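PDB 4GI5: quinone reductase from Klebsiella pneumoniae subsp. pneumoniae, which binds flavin-adenine dinucleotide in a flavodoxin-like fold and probably reduces quinones with NAD(P)H. Local coordinates for residues B[26-31]-B[116-121]; B[46-51]-B[236-241]; B[214-219]-B[231-236]. All coordinates share one frame; numbering follows the deposited sequence.

Contact 1: residues B[26-31]-B[116-121]. With FAD (flavin-adenine dinucleotide), chain H.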
loop_
_atom_site.group_PDB
_atom_site.type_symbol
_atom_site.label_atom_id
_atom_site.label_comp_id
_atom_site.label_asym_id
_atom_site.label_seq_id
_atom_site.Cartn_x
_atom_site.Cartn_y
_atom_site.Cartn_z
ATOM N N LEU B 26 17.620 0.323 -13.177
ATOM C CA LEU B 26 16.341 0.938 -13.541
ATOM C C LEU B 26 15.826 1.659 -12.264
ATOM O O LEU B 26 15.745 1.038 -11.202
ATOM C CB LEU B 26 15.338 -0.091 -13.955
ATOM C CG LEU B 26 13.905 0.342 -14.149
ATOM C CD1 LEU B 26 13.686 1.492 -15.138
ATOM C CD2 LEU B 26 13.005 -0.843 -14.462
ATOM N N LEU B 27 15.520 2.899 -12.378
ATOM C CA LEU B 27 14.972 3.720 -11.253
ATOM C C LEU B 27 13.521 4.034 -11.547
ATOM O O LEU B 27 13.178 4.661 -12.567
ATOM C CB LEU B 27 15.746 5.035 -11.045
ATOM C CG LEU B 27 15.158 6.007 -9.978
ATOM C CD1 LEU B 27 15.334 5.459 -8.611
ATOM C CD2 LEU B 27 15.887 7.334 -10.034
ATOM N N ILE B 28 12.629 3.501 -10.711
ATOM C CA ILE B 28 11.186 3.832 -10.763
ATOM C C ILE B 28 10.996 4.929 -9.759
ATOM O O ILE B 28 11.254 4.721 -8.541
ATOM C CB ILE B 28 10.287 2.599 -10.461
ATOM C CG1 ILE B 28 10.620 1.331 -11.254
ATOM C CG2 ILE B 28 8.855 3.017 -10.715
ATOM C CD1 ILE B 28 10.540 1.550 -12.739
ATOM N N TYR B 29 10.490 6.092 -10.157
ATOM C CA TYR B 29 10.513 7.328 -9.347
ATOM C C TYR B 29 9.127 7.956 -9.352
ATOM O O TYR B 29 8.526 8.160 -10.390
ATOM C CB TYR B 29 11.542 8.319 -9.922
ATOM C CG TYR B 29 11.441 9.738 -9.454
ATOM C CD1 TYR B 29 11.950 10.140 -8.197
ATOM C CD2 TYR B 29 10.832 10.707 -10.221
ATOM C CE1 TYR B 29 11.838 11.467 -7.798
ATOM C CE2 TYR B 29 10.728 12.026 -9.799
ATOM C CZ TYR B 29 11.285 12.382 -8.573
ATOM O OH TYR B 29 11.133 13.702 -8.193
ATOM N N ALA B 30 8.578 8.210 -8.172
ATOM C CA ALA B 30 7.263 8.786 -7.973
ATOM C C ALA B 30 7.259 10.033 -7.130
ATOM O O ALA B 30 7.197 9.976 -5.929
ATOM C CB ALA B 30 6.335 7.724 -7.337
ATOM N N HIS B 31 7.368 11.224 -7.775
ATOM C CA HIS B 31 7.143 12.471 -7.060
ATOM C C HIS B 31 6.690 13.467 -8.097
ATOM O O HIS B 31 7.294 13.506 -9.155
ATOM C CB HIS B 31 8.408 12.989 -6.352
ATOM C CG HIS B 31 8.083 14.016 -5.329
ATOM N ND1 HIS B 31 7.606 15.280 -5.645
ATOM C CD2 HIS B 31 8.058 13.947 -3.963
ATOM C CE1 HIS B 31 7.408 15.963 -4.551
ATOM N NE2 HIS B 31 7.632 15.168 -3.517
ATOM N N VAL B 116 16.971 -2.792 -9.722
ATOM C CA VAL B 116 15.803 -1.955 -9.839
ATOM C C VAL B 116 15.591 -1.223 -8.528
ATOM O O VAL B 116 15.519 -1.857 -7.446
ATOM C CB VAL B 116 14.549 -2.770 -10.141
ATOM C CG1 VAL B 116 13.317 -1.884 -10.370
ATOM C CG2 VAL B 116 14.737 -3.568 -11.422
ATOM N N ILE B 117 15.525 0.099 -8.583
ATOM C CA ILE B 117 15.398 0.909 -7.414
ATOM C C ILE B 117 14.055 1.647 -7.479
ATOM O O ILE B 117 13.683 2.154 -8.531
ATOM C CB ILE B 117 16.518 1.964 -7.278
ATOM C CG1 ILE B 117 17.851 1.261 -7.175
ATOM C CG2 ILE B 117 16.275 2.880 -6.075
ATOM C CD1 ILE B 117 19.064 2.166 -7.263
ATOM N N PHE B 118 13.271 1.577 -6.400
ATOM C CA PHE B 118 11.986 2.275 -6.297
ATOM C C PHE B 118 12.178 3.426 -5.326
ATOM O O PHE B 118 12.466 3.215 -4.131
ATOM C CB PHE B 118 10.868 1.354 -5.759
ATOM C CG PHE B 118 10.589 0.173 -6.648
ATOM C CD1 PHE B 118 11.421 -0.929 -6.696
ATOM C CD2 PHE B 118 9.491 0.221 -7.474
ATOM C CE1 PHE B 118 11.109 -2.011 -7.548
ATOM C CE2 PHE B 118 9.181 -0.875 -8.263
ATOM C CZ PHE B 118 9.981 -1.907 -8.323
ATOM N N GLN B 119 11.942 4.662 -5.797
ATOM C CA GLN B 119 12.144 5.814 -4.999
ATOM C C GLN B 119 10.845 6.616 -4.879
ATOM O O GLN B 119 10.217 6.932 -5.876
ATOM C CB GLN B 119 13.187 6.768 -5.601
ATOM C CG GLN B 119 13.473 7.921 -4.754
ATOM C CD GLN B 119 14.268 8.988 -5.417
ATOM O OE1 GLN B 119 15.025 8.728 -6.341
ATOM N NE2 GLN B 119 14.104 10.205 -4.903
ATOM N N PHE B 120 10.454 6.854 -3.617
ATOM C CA PHE B 120 9.194 7.512 -3.307
ATOM C C PHE B 120 9.142 8.105 -1.919
ATOM O O PHE B 120 9.776 7.615 -1.006
ATOM C CB PHE B 120 8.013 6.556 -3.511
ATOM C CG PHE B 120 8.078 5.304 -2.686
ATOM C CD1 PHE B 120 8.758 4.210 -3.167
ATOM C CD2 PHE B 120 7.412 5.195 -1.458
ATOM C CE1 PHE B 120 8.863 3.059 -2.432
ATOM C CE2 PHE B 120 7.417 4.004 -0.749
ATOM C CZ PHE B 120 8.206 2.946 -1.207
ATOM N N PRO B 121 8.382 9.211 -1.739
ATOM C CA PRO B 121 7.997 9.630 -0.384
ATOM C C PRO B 121 6.992 8.620 0.175
ATOM O O PRO B 121 6.120 8.137 -0.566
ATOM C CB PRO B 121 7.320 10.992 -0.616
ATOM C CG PRO B 121 6.735 10.810 -2.003
ATOM C CD PRO B 121 7.652 9.954 -2.787
HETATM P PA FAD H . 9.720 18.359 -0.116
HETATM O O1A FAD H . 9.946 18.612 -1.549
HETATM O O2A FAD H . 8.557 18.800 0.641
HETATM O O5B FAD H . 10.993 18.932 0.739
HETATM C C5B FAD H . 11.271 18.650 2.126
HETATM C C4B FAD H . 12.331 19.590 2.599
HETATM O O4B FAD H . 13.553 19.203 2.013
HETATM C C3B FAD H . 12.025 21.039 2.306
HETATM O O3B FAD H . 12.272 21.725 3.524
HETATM C C2B FAD H . 13.092 21.318 1.288
HETATM O O2B FAD H . 13.454 22.721 1.196
HETATM C C1B FAD H . 14.261 20.452 1.615
HETATM N N9A FAD H . 15.123 20.252 0.418
HETATM C C8A FAD H . 14.791 20.039 -0.967
HETATM N N7A FAD H . 15.858 19.942 -1.727
HETATM C C5A FAD H . 16.841 20.225 -0.825
HETATM C C6A FAD H . 18.286 20.436 -0.910
HETATM N N6A FAD H . 18.751 20.214 -2.095
HETATM N N1A FAD H . 19.052 20.713 0.203
HETATM C C2A FAD H . 18.467 20.826 1.391
HETATM N N3A FAD H . 17.093 20.683 1.527
HETATM C C4A FAD H . 16.404 20.381 0.485
HETATM N N1 FAD H . 5.232 10.723 6.475
HETATM C C2 FAD H . 5.313 9.589 7.202
HETATM O O2 FAD H . 6.294 9.381 8.037
HETATM N N3 FAD H . 4.356 8.598 7.098
HETATM C C4 FAD H . 3.238 8.765 6.366
HETATM O O4 FAD H . 2.427 7.843 6.209
HETATM C C4X FAD H . 3.122 9.984 5.611
HETATM N N5 FAD H . 2.044 10.174 4.794
HETATM C C5X FAD H . 1.991 11.324 3.960
HETATM C C6 FAD H . 1.008 11.473 3.104
HETATM C C7 FAD H . 0.986 12.527 2.193
HETATM C C7M FAD H . -0.126 12.671 1.221
HETATM C C8 FAD H . 1.999 13.514 2.261
HETATM C C8M FAD H . 1.944 14.698 1.333
HETATM C C9 FAD H . 3.015 13.396 3.156
HETATM C C9A FAD H . 3.056 12.267 4.024
HETATM N N10 FAD H . 4.135 12.029 4.848
HETATM C C10 FAD H . 4.211 10.895 5.645
HETATM C "C1'" FAD H . 5.292 12.934 4.893
HETATM C "C2'" FAD H . 6.123 12.590 3.655
HETATM O "O2'" FAD H . 6.762 11.310 3.656
HETATM C "C3'" FAD H . 7.231 13.668 3.421
HETATM O "O3'" FAD H . 6.472 14.875 3.155
HETATM C "C4'" FAD H . 8.124 13.398 2.204
HETATM O "O4'" FAD H . 8.970 12.332 2.495
HETATM C "C5'" FAD H . 9.049 14.617 1.946
HETATM O "O5'" FAD H . 9.719 14.407 0.744
HETATM P P FAD H . 9.408 15.463 -0.476
HETATM O O1P FAD H . 10.286 15.077 -1.602
HETATM O O2P FAD H . 7.985 15.611 -0.777
HETATM O O3P FAD H . 9.976 16.783 0.262
#
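L26 to Y29 pair with V116 to Q119 as neighbouring parallel strands, and A30 N adds a fourth backbone hydrogen bond just beyond. I117 N to L26 O, I28 N to I117 O and Q119 N to I28 O each measure 2.8 Å. The last, A30 N to Q119 O, is 3.1 Å. With strand 168-174 on its other side, strand 115-121 is the middle strand of the five-stranded parallel sheet of the flavodoxin-like fold.

Packing is close along both faces. On one, I28 and F118 lie alongside each other and point the same way, I28 CB approaching F118 CD2 to 3.9 Å; M131 and W134 of helix 129-138 cover I28. On the other, L27 holds CG anti to its backbone N (chi1 175°), which lays L27 CD1 3.7 Å from I117 CG2. Next along this face, Q119 runs extended beside Y29. Q119 CD lies at the edge of the Y29 ring, 3.8 Å from Y29 CD1, with the ring and amide planes turned 70° apart. Q119 NE2 is hydrogen-bonded to N38 O, whereas its buried OE1 has no polar partner in the model.

Beyond Y29 the pairing loosens. The CA atoms of A30 and F120 are 5.2 Å apart, and A30 O is left facing P121 CD instead of an N-H. Here the cofactor enters: H31 points the edge of its imidazole at the FAD pyrophosphate, H31 NE2 donating to FAD O2P at 2.8 Å, while ND1 is hydrogen-bonded to E33 N. P121 CB rests 3.8 Å from FAD O4'. The chemistry thus changes from a mostly apolar, backbone-bonded interior to the cofactor end, where an imidazole N-H just after strand 24-29 holds a phosphate oxygen of FAD.

Contact 2: residues B[46-51]-B[236-241]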
loop_
_atom_site.group_PDB
_atom_site.type_symbol
_atom_site.label_atom_id
_atom_site.label_comp_id
_atom_site.label_asym_id
_atom_site.label_seq_id
_atom_site.Cartn_x
_atom_site.Cartn_y
_atom_site.Cartn_z
ATOM N N ILE B 46 21.162 9.336 -9.958
ATOM C CA ILE B 46 21.355 9.059 -11.397
ATOM C C ILE B 46 22.815 9.492 -11.743
ATOM O O ILE B 46 23.582 8.676 -12.348
ATOM C CB ILE B 46 20.417 9.848 -12.238
ATOM C CG1 ILE B 46 18.978 9.279 -12.153
ATOM C CG2 ILE B 46 20.738 9.744 -13.732
ATOM C CD1 ILE B 46 17.951 10.181 -12.691
ATOM N N ARG B 47 23.168 10.696 -11.336
ATOM C CA ARG B 47 24.579 11.142 -11.633
ATOM C C ARG B 47 25.619 10.309 -10.980
ATOM O O ARG B 47 26.700 10.014 -11.606
ATOM C CB ARG B 47 24.751 12.610 -11.351
ATOM C CG ARG B 47 23.867 13.440 -12.200
ATOM C CD ARG B 47 24.162 14.931 -12.000
ATOM N NE ARG B 47 23.016 15.719 -12.495
ATOM C CZ ARG B 47 22.198 16.466 -11.729
ATOM N NH1 ARG B 47 22.365 16.539 -10.389
ATOM N NH2 ARG B 47 21.185 17.125 -12.300
ATOM N N HIS B 48 25.419 9.910 -9.736
ATOM C CA HIS B 48 26.367 9.093 -9.042
ATOM C C HIS B 48 26.587 7.782 -9.770
ATOM O O HIS B 48 27.737 7.254 -9.884
ATOM C CB HIS B 48 25.923 8.871 -7.579
ATOM C CG HIS B 48 27.000 8.362 -6.716
ATOM N ND1 HIS B 48 27.226 7.032 -6.529
ATOM C CD2 HIS B 48 27.985 9.020 -6.047
ATOM C CE1 HIS B 48 28.255 6.871 -5.723
ATOM N NE2 HIS B 48 28.729 8.060 -5.415
ATOM N N LEU B 49 25.480 7.130 -10.176
ATOM C CA LEU B 49 25.580 5.829 -10.868
ATOM C C LEU B 49 26.268 5.975 -12.270
ATOM O O LEU B 49 27.100 5.095 -12.628
ATOM C CB LEU B 49 24.195 5.246 -11.061
ATOM C CG LEU B 49 23.628 4.673 -9.762
ATOM C CD1 LEU B 49 22.122 4.469 -9.989
ATOM C CD2 LEU B 49 24.346 3.409 -9.296
ATOM N N GLN B 50 25.925 7.043 -12.962
ATOM C CA GLN B 50 26.490 7.282 -14.310
ATOM C C GLN B 50 28.016 7.559 -14.195
ATOM O O GLN B 50 28.801 6.943 -14.923
ATOM C CB GLN B 50 25.771 8.436 -14.942
ATOM C CG GLN B 50 24.458 7.968 -15.575
ATOM C CD GLN B 50 23.682 9.105 -16.111
ATOM O OE1 GLN B 50 23.958 10.243 -15.797
ATOM N NE2 GLN B 50 22.736 8.803 -16.907
ATOM N N GLN B 51 28.403 8.329 -13.204
ATOM C CA GLN B 51 29.836 8.605 -12.950
ATOM C C GLN B 51 30.598 7.366 -12.560
ATOM O O GLN B 51 31.811 7.260 -12.849
ATOM C CB GLN B 51 30.007 9.663 -11.911
ATOM C CG GLN B 51 29.551 10.964 -12.408
ATOM C CD GLN B 51 29.432 11.980 -11.256
ATOM O OE1 GLN B 51 29.781 11.694 -10.093
ATOM N NE2 GLN B 51 28.887 13.143 -11.566
ATOM N N GLU B 236 26.706 5.855 -0.405
ATOM C CA GLU B 236 27.260 4.624 0.218
ATOM C C GLU B 236 26.429 3.429 -0.184
ATOM O O GLU B 236 26.957 2.405 -0.547
ATOM C CB GLU B 236 27.405 4.759 1.758
ATOM C CG GLU B 236 27.449 3.505 2.649
ATOM C CD GLU B 236 28.460 2.482 2.336
ATOM O OE1 GLU B 236 29.519 2.865 1.791
ATOM O OE2 GLU B 236 28.218 1.279 2.684
ATOM N N ARG B 237 25.075 3.565 -0.202
ATOM C CA ARG B 237 24.281 2.470 -0.725
ATOM C C ARG B 237 24.461 2.167 -2.187
ATOM O O ARG B 237 24.513 1.007 -2.630
ATOM C CB ARG B 237 22.725 2.704 -0.400
ATOM C CG ARG B 237 22.385 2.775 1.076
ATOM C CD ARG B 237 22.751 1.556 1.963
ATOM N NE ARG B 237 22.335 0.390 1.272
ATOM C CZ ARG B 237 21.117 -0.194 1.443
ATOM N NH1 ARG B 237 20.286 0.331 2.265
ATOM N NH2 ARG B 237 20.781 -1.201 0.720
ATOM N N LEU B 238 24.558 3.209 -2.996
ATOM C CA LEU B 238 24.731 3.019 -4.400
ATOM C C LEU B 238 26.126 2.397 -4.745
ATOM O O LEU B 238 26.257 1.694 -5.728
ATOM C CB LEU B 238 24.561 4.390 -5.079
ATOM C CG LEU B 238 23.132 4.971 -5.052
ATOM C CD1 LEU B 238 23.143 6.350 -5.646
ATOM C CD2 LEU B 238 22.090 4.071 -5.737
ATOM N N ASP B 239 27.096 2.692 -3.940
ATOM C CA ASP B 239 28.498 2.142 -4.091
ATOM C C ASP B 239 28.524 0.661 -3.738
ATOM O O ASP B 239 29.458 -0.028 -4.126
ATOM C CB ASP B 239 29.451 2.919 -3.137
ATOM C CG ASP B 239 29.756 4.329 -3.614
ATOM O OD1 ASP B 239 29.469 4.592 -4.760
ATOM O OD2 ASP B 239 30.272 5.153 -2.829
ATOM N N THR B 240 27.527 0.130 -3.001
ATOM C CA THR B 240 27.610 -1.233 -2.492
ATOM C C THR B 240 26.430 -2.104 -2.974
ATOM O O THR B 240 26.189 -3.151 -2.407
ATOM C CB THR B 240 27.653 -1.208 -0.939
ATOM O OG1 THR B 240 26.553 -0.440 -0.396
ATOM C CG2 THR B 240 28.947 -0.580 -0.373
ATOM N N LEU B 241 25.713 -1.680 -4.013
ATOM C CA LEU B 241 24.534 -2.375 -4.467
ATOM C C LEU B 241 24.728 -3.864 -4.707
ATOM O O LEU B 241 23.785 -4.689 -4.511
ATOM C CB LEU B 241 23.990 -1.784 -5.724
ATOM C CG LEU B 241 23.314 -0.481 -5.566
ATOM C CD1 LEU B 241 23.004 0.124 -6.919
ATOM C CD2 LEU B 241 22.009 -0.683 -4.802
HETATM O O HOH W 1 30.913 7.577 -3.154
#
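H48 turns its ring toward helix 224-239 by placing CG anti to the backbone N (chi1 -164°), whereas L238, with CG anti to the carbonyl carbon (chi1 -69°), carries CD2 toward L49 and leaves only its CB near the imidazole. The H48 and L238 side chains cross obliquely, H48 ND1 lying 4.0 Å from L238 CB. H48 and D239 cross at about a right angle, with the ring and carboxylate planes 38° apart; their direct approach is too tight in the model to be relied on. A water bridges the two polar groups. It is 3.2 Å from H48 NE2, in the plane of the ring, and donates to D239 OD2 over an unusually short and therefore doubtful distance.

Helices 37-51 and 224-239 pack beside each other on one side of the parallel sheet, as in the layered alpha/beta architecture of flavodoxin-like proteins, and the present contact joins their C-terminal parts. On the buried side of the histidine, L49 CD2 is 4.3 Å from L238 CD2 and equally far from L241 CD1. These leucines reach down to the strands, L49 onto V56 and L241 onto M170 and L211.

Contact 3: residues B[214-219]-B[231-236]. With FAD (flavin-adenine dinucleotide), chain H.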
loop_
_atom_site.group_PDB
_atom_site.type_symbol
_atom_site.label_atom_id
_atom_site.label_comp_id
_atom_site.label_asym_id
_atom_site.label_seq_id
_atom_site.Cartn_x
_atom_site.Cartn_y
_atom_site.Cartn_z
ATOM N N LEU B 214 16.715 1.965 2.059
ATOM C CA LEU B 214 17.303 3.204 2.519
ATOM C C LEU B 214 16.143 4.143 2.878
ATOM O O LEU B 214 15.355 4.489 1.999
ATOM C CB LEU B 214 18.081 3.805 1.374
ATOM C CG LEU B 214 18.691 5.160 1.693
ATOM C CD1 LEU B 214 19.583 5.134 2.924
ATOM C CD2 LEU B 214 19.473 5.630 0.494
ATOM N N VAL B 215 15.974 4.354 4.139
ATOM C CA VAL B 215 14.901 5.189 4.646
ATOM C C VAL B 215 15.421 6.402 5.417
ATOM O O VAL B 215 16.248 6.285 6.350
ATOM C CB VAL B 215 13.961 4.401 5.596
ATOM C CG1 VAL B 215 12.768 5.228 6.035
ATOM C CG2 VAL B 215 13.544 3.118 4.912
ATOM N N PHE B 216 14.967 7.567 4.970
ATOM C CA PHE B 216 15.251 8.813 5.613
ATOM C C PHE B 216 14.053 9.316 6.427
ATOM O O PHE B 216 12.901 9.286 5.978
ATOM C CB PHE B 216 15.610 9.872 4.585
ATOM C CG PHE B 216 16.822 9.547 3.753
ATOM C CD1 PHE B 216 18.059 9.180 4.355
ATOM C CD2 PHE B 216 16.746 9.469 2.403
ATOM C CE1 PHE B 216 19.183 8.913 3.589
ATOM C CE2 PHE B 216 17.927 9.192 1.637
ATOM C CZ PHE B 216 19.086 8.944 2.208
ATOM N N TYR B 217 14.319 9.824 7.651
ATOM C CA TYR B 217 13.272 10.276 8.545
ATOM C C TYR B 217 13.296 11.772 8.757
ATOM O O TYR B 217 14.330 12.446 8.448
ATOM C CB TYR B 217 13.441 9.593 9.871
ATOM C CG TYR B 217 13.315 8.130 9.732
ATOM C CD1 TYR B 217 12.048 7.475 9.691
ATOM C CD2 TYR B 217 14.463 7.317 9.674
ATOM C CE1 TYR B 217 12.022 6.129 9.585
ATOM C CE2 TYR B 217 14.351 5.941 9.577
ATOM C CZ TYR B 217 13.053 5.387 9.496
ATOM O OH TYR B 217 12.979 3.981 9.378
ATOM N N ARG B 218 12.222 12.333 9.272
ATOM C CA ARG B 218 12.097 13.756 9.536
ATOM C C ARG B 218 12.408 14.594 8.344
ATOM O O ARG B 218 13.060 15.615 8.428
ATOM C CB ARG B 218 12.999 14.210 10.714
ATOM C CG ARG B 218 12.722 13.515 11.949
ATOM C CD ARG B 218 13.383 14.239 13.216
ATOM N NE ARG B 218 12.802 15.556 13.505
ATOM C CZ ARG B 218 12.902 16.148 14.724
ATOM N NH1 ARG B 218 13.570 15.552 15.729
ATOM N NH2 ARG B 218 12.323 17.315 14.958
ATOM N N THR B 219 11.928 14.186 7.195
ATOM C CA THR B 219 12.365 14.790 5.965
ATOM C C THR B 219 11.738 16.126 5.652
ATOM O O THR B 219 12.323 16.834 4.811
ATOM C CB THR B 219 12.194 13.900 4.760
ATOM O OG1 THR B 219 10.851 13.530 4.626
ATOM C CG2 THR B 219 13.123 12.687 4.982
ATOM N N CYS B 231 22.675 12.599 1.284
ATOM C CA CYS B 231 23.481 12.318 0.111
ATOM C C CYS B 231 24.586 11.342 0.415
ATOM O O CYS B 231 24.804 10.495 -0.446
ATOM C CB CYS B 231 24.148 13.591 -0.465
ATOM S SG CYS B 231 22.986 14.781 -1.120
ATOM N N ALA B 232 25.259 11.492 1.570
ATOM C CA ALA B 232 26.386 10.582 1.902
ATOM C C ALA B 232 25.910 9.141 2.075
ATOM O O ALA B 232 26.520 8.188 1.613
ATOM C CB ALA B 232 27.049 11.075 3.159
ATOM N N ALA B 233 24.761 9.017 2.750
ATOM C CA ALA B 233 24.129 7.679 2.962
ATOM C C ALA B 233 23.698 7.037 1.643
ATOM O O ALA B 233 23.962 5.871 1.417
ATOM C CB ALA B 233 22.947 7.823 3.966
ATOM N N LEU B 234 23.098 7.847 0.760
ATOM C CA LEU B 234 22.695 7.415 -0.524
ATOM C C LEU B 234 23.913 6.930 -1.364
ATOM O O LEU B 234 23.913 5.894 -1.961
ATOM C CB LEU B 234 21.876 8.508 -1.178
ATOM C CG LEU B 234 21.455 8.299 -2.614
ATOM C CD1 LEU B 234 20.653 7.051 -2.808
ATOM C CD2 LEU B 234 20.578 9.471 -3.092
ATOM N N ALA B 235 24.960 7.721 -1.368
ATOM C CA ALA B 235 26.084 7.359 -2.196
ATOM C C ALA B 235 26.667 6.039 -1.695
ATOM O O ALA B 235 27.073 5.194 -2.526
ATOM C CB ALA B 235 27.133 8.559 -2.156
ATOM N N GLU B 236 26.706 5.855 -0.405
ATOM C CA GLU B 236 27.260 4.624 0.218
ATOM C C GLU B 236 26.429 3.429 -0.184
ATOM O O GLU B 236 26.957 2.405 -0.547
ATOM C CB GLU B 236 27.405 4.759 1.758
ATOM C CG GLU B 236 27.449 3.505 2.649
ATOM C CD GLU B 236 28.460 2.482 2.336
ATOM O OE1 GLU B 236 29.519 2.865 1.791
ATOM O OE2 GLU B 236 28.218 1.279 2.684
HETATM P PA FAD H . 9.720 18.359 -0.116
HETATM O O1A FAD H . 9.946 18.612 -1.549
HETATM O O2A FAD H . 8.557 18.800 0.641
HETATM O O5B FAD H . 10.993 18.932 0.739
HETATM C C5B FAD H . 11.271 18.650 2.126
HETATM C C4B FAD H . 12.331 19.590 2.599
HETATM O O4B FAD H . 13.553 19.203 2.013
HETATM C C3B FAD H . 12.025 21.039 2.306
HETATM O O3B FAD H . 12.272 21.725 3.524
HETATM C C2B FAD H . 13.092 21.318 1.288
HETATM O O2B FAD H . 13.454 22.721 1.196
HETATM C C1B FAD H . 14.261 20.452 1.615
HETATM N N9A FAD H . 15.123 20.252 0.418
HETATM C C8A FAD H . 14.791 20.039 -0.967
HETATM N N7A FAD H . 15.858 19.942 -1.727
HETATM C C5A FAD H . 16.841 20.225 -0.825
HETATM C C6A FAD H . 18.286 20.436 -0.910
HETATM N N6A FAD H . 18.751 20.214 -2.095
HETATM N N1A FAD H . 19.052 20.713 0.203
HETATM C C2A FAD H . 18.467 20.826 1.391
HETATM N N3A FAD H . 17.093 20.683 1.527
HETATM C C4A FAD H . 16.404 20.381 0.485
HETATM N N1 FAD H . 5.232 10.723 6.475
HETATM C C2 FAD H . 5.313 9.589 7.202
HETATM O O2 FAD H . 6.294 9.381 8.037
HETATM N N3 FAD H . 4.356 8.598 7.098
HETATM C C4 FAD H . 3.238 8.765 6.366
HETATM O O4 FAD H . 2.427 7.843 6.209
HETATM C C4X FAD H . 3.122 9.984 5.611
HETATM N N5 FAD H . 2.044 10.174 4.794
HETATM C C5X FAD H . 1.991 11.324 3.960
HETATM C C6 FAD H . 1.008 11.473 3.104
HETATM C C7 FAD H . 0.986 12.527 2.193
HETATM C C7M FAD H . -0.126 12.671 1.221
HETATM C C8 FAD H . 1.999 13.514 2.261
HETATM C C8M FAD H . 1.944 14.698 1.333
HETATM C C9 FAD H . 3.015 13.396 3.156
HETATM C C9A FAD H . 3.056 12.267 4.024
HETATM N N10 FAD H . 4.135 12.029 4.848
HETATM C C10 FAD H . 4.211 10.895 5.645
HETATM C "C1'" FAD H . 5.292 12.934 4.893
HETATM C "C2'" FAD H . 6.123 12.590 3.655
HETATM O "O2'" FAD H . 6.762 11.310 3.656
HETATM C "C3'" FAD H . 7.231 13.668 3.421
HETATM O "O3'" FAD H . 6.472 14.875 3.155
HETATM C "C4'" FAD H . 8.124 13.398 2.204
HETATM O "O4'" FAD H . 8.970 12.332 2.495
HETATM C "C5'" FAD H . 9.049 14.617 1.946
HETATM O "O5'" FAD H . 9.719 14.407 0.744
HETATM P P FAD H . 9.408 15.463 -0.476
HETATM O O1P FAD H . 10.286 15.077 -1.602
HETATM O O2P FAD H . 7.985 15.611 -0.777
HETATM O O3P FAD H . 9.976 16.783 0.262
#
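F216 and L214, alternate residues of strand 209-216, both direct their side chains at the helix carrying A233 and L234. The contact is entirely apolar, and the strand and helix segments run almost antiparallel, their axes 9.8 Å apart.

L214 can be followed outward. Its CB leaves the strand toward the helix, and CG stands anti to the backbone N (chi1 177°), where the chain forks. One branch, CD1 of L214, reaches A233 CB only at 4.4 Å. The other, L214 CD2, makes the closer fit: it is 3.8 Å from both L234 CD1 and L234 CA and 4.1 Å from L234 CB, and so touches the helix backbone as well as the side chain. The two leucines cross at about a right angle.

F216 presents the edge of its ring. A233 CB lies near the ring plane, 3.9 Å from F216 CE1, and F216 CZ comes within 4.4 Å of L234 CB.

Past the strand, the first torsion of T219 (chi1 58°) turns OG1 toward the cofactor, and T219 OG1 shares a hydrogen bond of 3.1 Å with the ribityl hydroxyl O4' of FAD, in which either may be the donor. A175 O is a second, weak partner.

This strand-loop-helix pair forms one outer end of the alpha/beta layers of the flavodoxin-like fold. The strand is hydrogen-bonded through L214 and F216 to strand 168-174, and helix 224-239 runs back antiparallel over it, after the loop that carries T219. Inward, L234 continues onto I172 of strand 168-174 and F44 of helix 37-51.

All three contacts belong to one flavodoxin-like fold. Contact 1 forms the middle of its sheet, contact 3 lays helix 224-239 on the edge strand 209-216, and contact 2 ties the same helix to helix 37-51. Contacts 2 and 3 share E236, have centres 13 Å apart and touch where H48 NE2 lies 3.7 Å from A235 CB. Contact 2 also reaches the sheet, with L238 CD2 at 3.9 Å from I117 CD1 of contact 1. Contacts 1 and 3 do not touch, their nearest atoms about 6 Å apart, yet both meet FAD: H31 at the pyrophosphate, T219 at the ribityl chain. Contact 2 lies away from the cofactor.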